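Local atomic coordinates of conserved hypothetical protein NMB0706 (Neisseria meningitidis, PDB entry 1RV9), a protein that is of unknown function but belongs to the YfiH-like family named for multi-copper polyphenol oxidoreductase laccases and may, like some relatives, act on purine nucleosides. Residues G37-T51 / D55-V67. Sequence-based numbering, arbitrary orientation.
Sequences GGVSQGAYQSLNLGT and DNPEAVRRNREIV
The irregular chain 37-51 lies along one side of the first turns of the helix from P57, nearest where G38 CA and N63 CA are 5.3 Å apart. N63 points into the loop and fastens three of its residues. Its OD1 accepts V39 N in the carbonyl plane at 2.8 Å, while ND2 donates to S40 OG, which lies in the amide plane, and to N48 O, tilted somewhat from it. Three hydrogen bonds thus fix this buried amide's rotation. S40 OG in turn donates to D55 OD2 (2.6 Å), on the syn lone pair of that oxygen; N48 ND2 reaches its anti lone pair in a nearly straight bond (169°). With CG swung opposite its backbone N (chi1 -167°), D55 also lays its carboxylate flat along the Y44 ring, the planes 6° apart, and CB makes a CH-pi contact over the ring centre, 3.7 Å from the centroid. Y44 OH is held by V53 O. Farther on, R64 grips L49 O side-on through NE and NH2, each at 2.9 Å, and T51 CG2 lies over one guanidinium face; Y77 adds a cation-pi partner. V39 packs CG1 and CG2 over a face of the R62 guanidinium. L47 CD2 and L49 CD2 pack on V67 CG2; all three side chains touch strand 28-33, and L49 and V67 strand 248-254. N48 OD1 closes an Asx turn with G50 N and also accepts R247 N. With the exposed N56 as N-cap, this is a loop-to-helix connection following strand 28-33, organised round the buried side chains of N48 and N63.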
loop_
_atom_site.group_PDB
_atom_site.type_symbol
_atom_site.label_atom_id
_atom_site.label_comp_id
_atom_site.label_asym_id
_atom_site.label_seq_id
_atom_site.Cartn_x
_atom_site.Cartn_y
_atom_site.Cartn_z
ATOM N N GLY A 37 8.483 3.134 16.789
ATOM C CA GLY A 37 9.799 3.636 16.434
ATOM C C GLY A 37 9.862 5.118 16.116
ATOM O O GLY A 37 10.916 5.620 15.716
ATOM N N GLY A 38 8.750 5.825 16.304
ATOM C CA GLY A 38 8.720 7.245 15.999
ATOM C C GLY A 38 8.682 8.177 17.195
ATOM O O GLY A 38 8.935 7.759 18.325
ATOM N N VAL A 39 8.354 9.441 16.940
ATOM C CA VAL A 39 8.299 10.451 17.995
ATOM C C VAL A 39 6.918 11.066 18.213
ATOM O O VAL A 39 6.759 11.936 19.069
ATOM C CB VAL A 39 9.288 11.605 17.720
ATOM C CG1 VAL A 39 10.702 11.059 17.590
ATOM C CG2 VAL A 39 8.882 12.357 16.460
ATOM N N SER A 40 5.923 10.626 17.447
ATOM C CA SER A 40 4.573 11.166 17.596
ATOM C C SER A 40 3.892 10.621 18.844
ATOM O O SER A 40 4.269 9.572 19.363
ATOM C CB SER A 40 3.732 10.854 16.354
ATOM O OG SER A 40 4.263 11.519 15.223
ATOM N N GLN A 41 2.872 11.335 19.312
ATOM C CA GLN A 41 2.158 10.950 20.526
ATOM C C GLN A 41 0.648 10.864 20.347
ATOM O O GLN A 41 0.107 11.204 19.295
ATOM C CB GLN A 41 2.442 11.970 21.630
ATOM C CG GLN A 41 1.940 13.363 21.278
ATOM C CD GLN A 41 2.337 14.413 22.288
ATOM O OE1 GLN A 41 1.669 14.602 23.310
ATOM N NE2 GLN A 41 3.434 15.103 22.012
ATOM N N GLY A 42 -0.023 10.420 21.402
ATOM C CA GLY A 42 -1.470 10.321 21.377
ATOM C C GLY A 42 -2.013 9.404 20.302
ATOM O O GLY A 42 -1.559 8.273 20.151
ATOM N N ALA A 43 -2.992 9.902 19.558
ATOM C CA ALA A 43 -3.627 9.130 18.493
ATOM C C ALA A 43 -2.647 8.785 17.385
ATOM O O ALA A 43 -2.877 7.865 16.608
ATOM C CB ALA A 43 -4.796 9.919 17.904
ATOM N N TYR A 44 -1.548 9.517 17.306
ATOM C CA TYR A 44 -0.586 9.274 16.251
ATOM C C TYR A 44 0.509 8.445 16.821
ATOM O O TYR A 44 1.580 8.308 16.221
ATOM C CB TYR A 44 -0.036 10.600 15.742
ATOM C CG TYR A 44 -1.131 11.535 15.300
ATOM C CD1 TYR A 44 -1.575 12.563 16.132
ATOM C CD2 TYR A 44 -1.773 11.354 14.074
ATOM C CE1 TYR A 44 -2.634 13.386 15.757
ATOM C CE2 TYR A 44 -2.842 12.175 13.688
ATOM C CZ TYR A 44 -3.267 13.185 14.538
ATOM O OH TYR A 44 -4.333 13.977 14.177
ATOM N N GLN A 45 0.262 7.795 17.940
ATOM C CA GLN A 45 1.432 7.133 18.427
ATOM C C GLN A 45 2.392 6.265 17.688
ATOM O O GLN A 45 2.187 5.116 17.217
ATOM C CB GLN A 45 1.261 6.581 19.841
ATOM C CG GLN A 45 0.403 5.418 20.240
ATOM C CD GLN A 45 0.326 5.462 21.752
ATOM O OE1 GLN A 45 -0.393 6.293 22.314
ATOM N NE2 GLN A 45 1.133 4.640 22.423
ATOM N N SER A 46 3.450 7.074 17.667
ATOM C CA SER A 46 4.789 7.083 17.252
ATOM C C SER A 46 5.225 7.215 15.808
ATOM O O SER A 46 5.467 8.355 15.344
ATOM C CB SER A 46 5.486 6.069 18.169
ATOM O OG SER A 46 6.240 5.115 17.531
ATOM N N LEU A 47 5.341 6.139 15.055
ATOM C CA LEU A 47 5.827 6.431 13.701
ATOM C C LEU A 47 4.851 6.893 12.622
ATOM O O LEU A 47 4.704 6.241 11.597
ATOM C CB LEU A 47 6.722 5.309 13.167
ATOM C CG LEU A 47 7.754 5.622 12.074
ATOM C CD1 LEU A 47 8.928 6.461 12.609
ATOM C CD2 LEU A 47 8.294 4.283 11.559
ATOM N N ASN A 48 4.265 8.079 12.819
ATOM C CA ASN A 48 3.336 8.617 11.825
ATOM C C ASN A 48 4.058 9.314 10.687
ATOM O O ASN A 48 4.767 10.299 10.895
ATOM C CB ASN A 48 2.356 9.600 12.462
ATOM C CG ASN A 48 1.524 10.325 11.435
ATOM O OD1 ASN A 48 1.049 9.719 10.482
ATOM N ND2 ASN A 48 1.335 11.630 11.628
ATOM N N LEU A 49 3.863 8.801 9.479
ATOM C CA LEU A 49 4.511 9.362 8.310
ATOM C C LEU A 49 3.610 10.257 7.468
ATOM O O LEU A 49 4.060 10.813 6.469
ATOM C CB LEU A 49 5.059 8.224 7.447
ATOM C CG LEU A 49 6.036 7.298 8.174
ATOM C CD1 LEU A 49 6.305 6.062 7.329
ATOM C CD2 LEU A 49 7.326 8.046 8.468
ATOM N N GLY A 50 2.347 10.404 7.869
ATOM C CA GLY A 50 1.421 11.232 7.110
ATOM C C GLY A 50 1.352 12.680 7.564
ATOM O O GLY A 50 1.237 12.958 8.756
ATOM N N THR A 51 1.411 13.601 6.606
ATOM C CA THR A 51 1.363 15.032 6.901
ATOM C C THR A 51 -0.043 15.598 6.738
ATOM O O THR A 51 -0.262 16.794 6.935
ATOM C CB THR A 51 2.268 15.826 5.947
ATOM O OG1 THR A 51 1.795 15.663 4.604
ATOM C CG2 THR A 51 3.704 15.346 6.037
ATOM N N ASP A 55 -1.342 15.637 12.648
ATOM C CA ASP A 55 -0.243 15.458 13.596
ATOM C C ASP A 55 0.671 16.685 13.551
ATOM O O ASP A 55 0.529 17.539 12.676
ATOM C CB ASP A 55 0.542 14.190 13.225
ATOM C CG ASP A 55 1.500 13.737 14.319
ATOM O OD1 ASP A 55 1.507 14.335 15.414
ATOM O OD2 ASP A 55 2.249 12.763 14.080
ATOM N N ASN A 56 1.594 16.781 14.504
ATOM C CA ASN A 56 2.531 17.900 14.542
ATOM C C ASN A 56 3.476 17.763 13.351
ATOM O O ASN A 56 4.125 16.733 13.183
ATOM C CB ASN A 56 3.324 17.882 15.854
ATOM C CG ASN A 56 4.376 18.975 15.919
ATOM O OD1 ASN A 56 5.432 18.877 15.295
ATOM N ND2 ASN A 56 4.087 20.032 16.672
ATOM N N PRO A 57 3.553 18.797 12.498
ATOM C CA PRO A 57 4.423 18.776 11.318
ATOM C C PRO A 57 5.882 18.427 11.613
ATOM O O PRO A 57 6.504 17.660 10.876
ATOM C CB PRO A 57 4.261 20.184 10.752
ATOM C CG PRO A 57 2.840 20.507 11.100
ATOM C CD PRO A 57 2.752 20.033 12.531
ATOM N N GLU A 58 6.427 18.987 12.689
ATOM C CA GLU A 58 7.814 18.710 13.046
ATOM C C GLU A 58 8.004 17.240 13.409
ATOM O O GLU A 58 9.029 16.641 13.085
ATOM C CB GLU A 58 8.255 19.585 14.222
ATOM C CG GLU A 58 9.657 19.264 14.714
ATOM C CD GLU A 58 10.009 19.991 15.995
ATOM O OE1 GLU A 58 10.183 21.227 15.956
ATOM O OE2 GLU A 58 10.105 19.320 17.046
ATOM N N ALA A 59 7.014 16.665 14.085
ATOM C CA ALA A 59 7.077 15.263 14.483
ATOM C C ALA A 59 7.106 14.368 13.248
ATOM O O ALA A 59 7.904 13.434 13.168
ATOM C CB ALA A 59 5.880 14.909 15.357
ATOM N N VAL A 60 6.232 14.655 12.288
ATOM C CA VAL A 60 6.178 13.866 11.060
ATOM C C VAL A 60 7.504 13.948 10.315
ATOM O O VAL A 60 7.984 12.952 9.774
ATOM C CB VAL A 60 5.052 14.351 10.125
ATOM C CG1 VAL A 60 5.078 13.555 8.820
ATOM C CG2 VAL A 60 3.707 14.188 10.812
ATOM N N ARG A 61 8.093 15.139 10.282
ATOM C CA ARG A 61 9.369 15.335 9.607
ATOM C C ARG A 61 10.421 14.429 10.240
ATOM O O ARG A 61 11.227 13.811 9.544
ATOM C CB ARG A 61 9.809 16.796 9.726
ATOM C CG ARG A 61 11.143 17.111 9.071
ATOM C CD ARG A 61 11.971 18.012 9.977
ATOM N NE ARG A 61 13.022 17.262 10.660
ATOM C CZ ARG A 61 13.340 17.402 11.944
ATOM N NH1 ARG A 61 12.684 18.265 12.708
ATOM N NH2 ARG A 61 14.327 16.681 12.465
ATOM N N ARG A 62 10.409 14.351 11.567
ATOM C CA ARG A 62 11.366 13.518 12.279
ATOM C C ARG A 62 11.119 12.035 11.998
ATOM O O ARG A 62 12.066 11.269 11.810
ATOM C CB ARG A 62 11.289 13.811 13.779
ATOM C CG ARG A 62 11.569 15.274 14.112
ATOM C CD ARG A 62 11.243 15.584 15.561
ATOM N NE ARG A 62 12.152 14.917 16.487
ATOM C CZ ARG A 62 11.802 14.501 17.700
ATOM N NH1 ARG A 62 10.559 14.678 18.130
ATOM N NH2 ARG A 62 12.695 13.912 18.486
ATOM N N ASN A 63 9.853 11.625 11.961
ATOM C CA ASN A 63 9.539 10.225 11.683
ATOM C C ASN A 63 10.010 9.845 10.280
ATOM O O ASN A 63 10.515 8.742 10.062
ATOM C CB ASN A 63 8.035 9.962 11.819
ATOM C CG ASN A 63 7.533 10.170 13.234
ATOM O OD1 ASN A 63 8.231 9.867 14.202
ATOM N ND2 ASN A 63 6.308 10.670 13.361
ATOM N N ARG A 64 9.856 10.759 9.326
ATOM C CA ARG A 64 10.290 10.481 7.962
ATOM C C ARG A 64 11.812 10.406 7.906
ATOM O O ARG A 64 12.379 9.680 7.091
ATOM C CB ARG A 64 9.752 11.541 6.999
ATOM C CG ARG A 64 8.249 11.419 6.769
ATOM C CD ARG A 64 7.758 12.370 5.693
ATOM N NE ARG A 64 6.360 12.124 5.344
ATOM C CZ ARG A 64 5.735 12.707 4.329
ATOM N NH1 ARG A 64 6.387 13.572 3.563
ATOM N NH2 ARG A 64 4.464 12.426 4.072
ATOM N N GLU A 65 12.474 11.156 8.780
ATOM C CA GLU A 65 13.930 11.127 8.840
ATOM C C GLU A 65 14.373 9.759 9.334
ATOM O O GLU A 65 15.336 9.181 8.828
ATOM C CB GLU A 65 14.444 12.186 9.805
ATOM C CG GLU A 65 14.559 13.555 9.207
ATOM C CD GLU A 65 15.102 14.553 10.195
ATOM O OE1 GLU A 65 16.016 14.194 10.969
ATOM O OE2 GLU A 65 14.625 15.701 10.188
ATOM N N ILE A 66 13.669 9.258 10.345
ATOM C CA ILE A 66 13.968 7.952 10.915
ATOM C C ILE A 66 13.849 6.887 9.829
ATOM O O ILE A 66 14.673 5.973 9.745
ATOM C CB ILE A 66 12.999 7.622 12.075
ATOM C CG1 ILE A 66 13.281 8.553 13.258
ATOM C CG2 ILE A 66 13.160 6.172 12.508
ATOM C CD1 ILE A 66 12.292 8.415 14.396
ATOM N N VAL A 67 12.827 7.010 8.991
ATOM C CA VAL A 67 12.628 6.049 7.916
ATOM C C VAL A 67 13.714 6.185 6.852
ATOM O O VAL A 67 14.237 5.183 6.368
ATOM C CB VAL A 67 11.234 6.220 7.262
ATOM C CG1 VAL A 67 11.163 5.437 5.954
ATOM C CG2 VAL A 67 10.161 5.722 8.214
HETATM O O HOH W 1 2.361 13.935 17.893
HETATM O O HOH W 2 -0.269 14.909 9.895
HETATM O O HOH W 3 1.121 17.422 9.928
#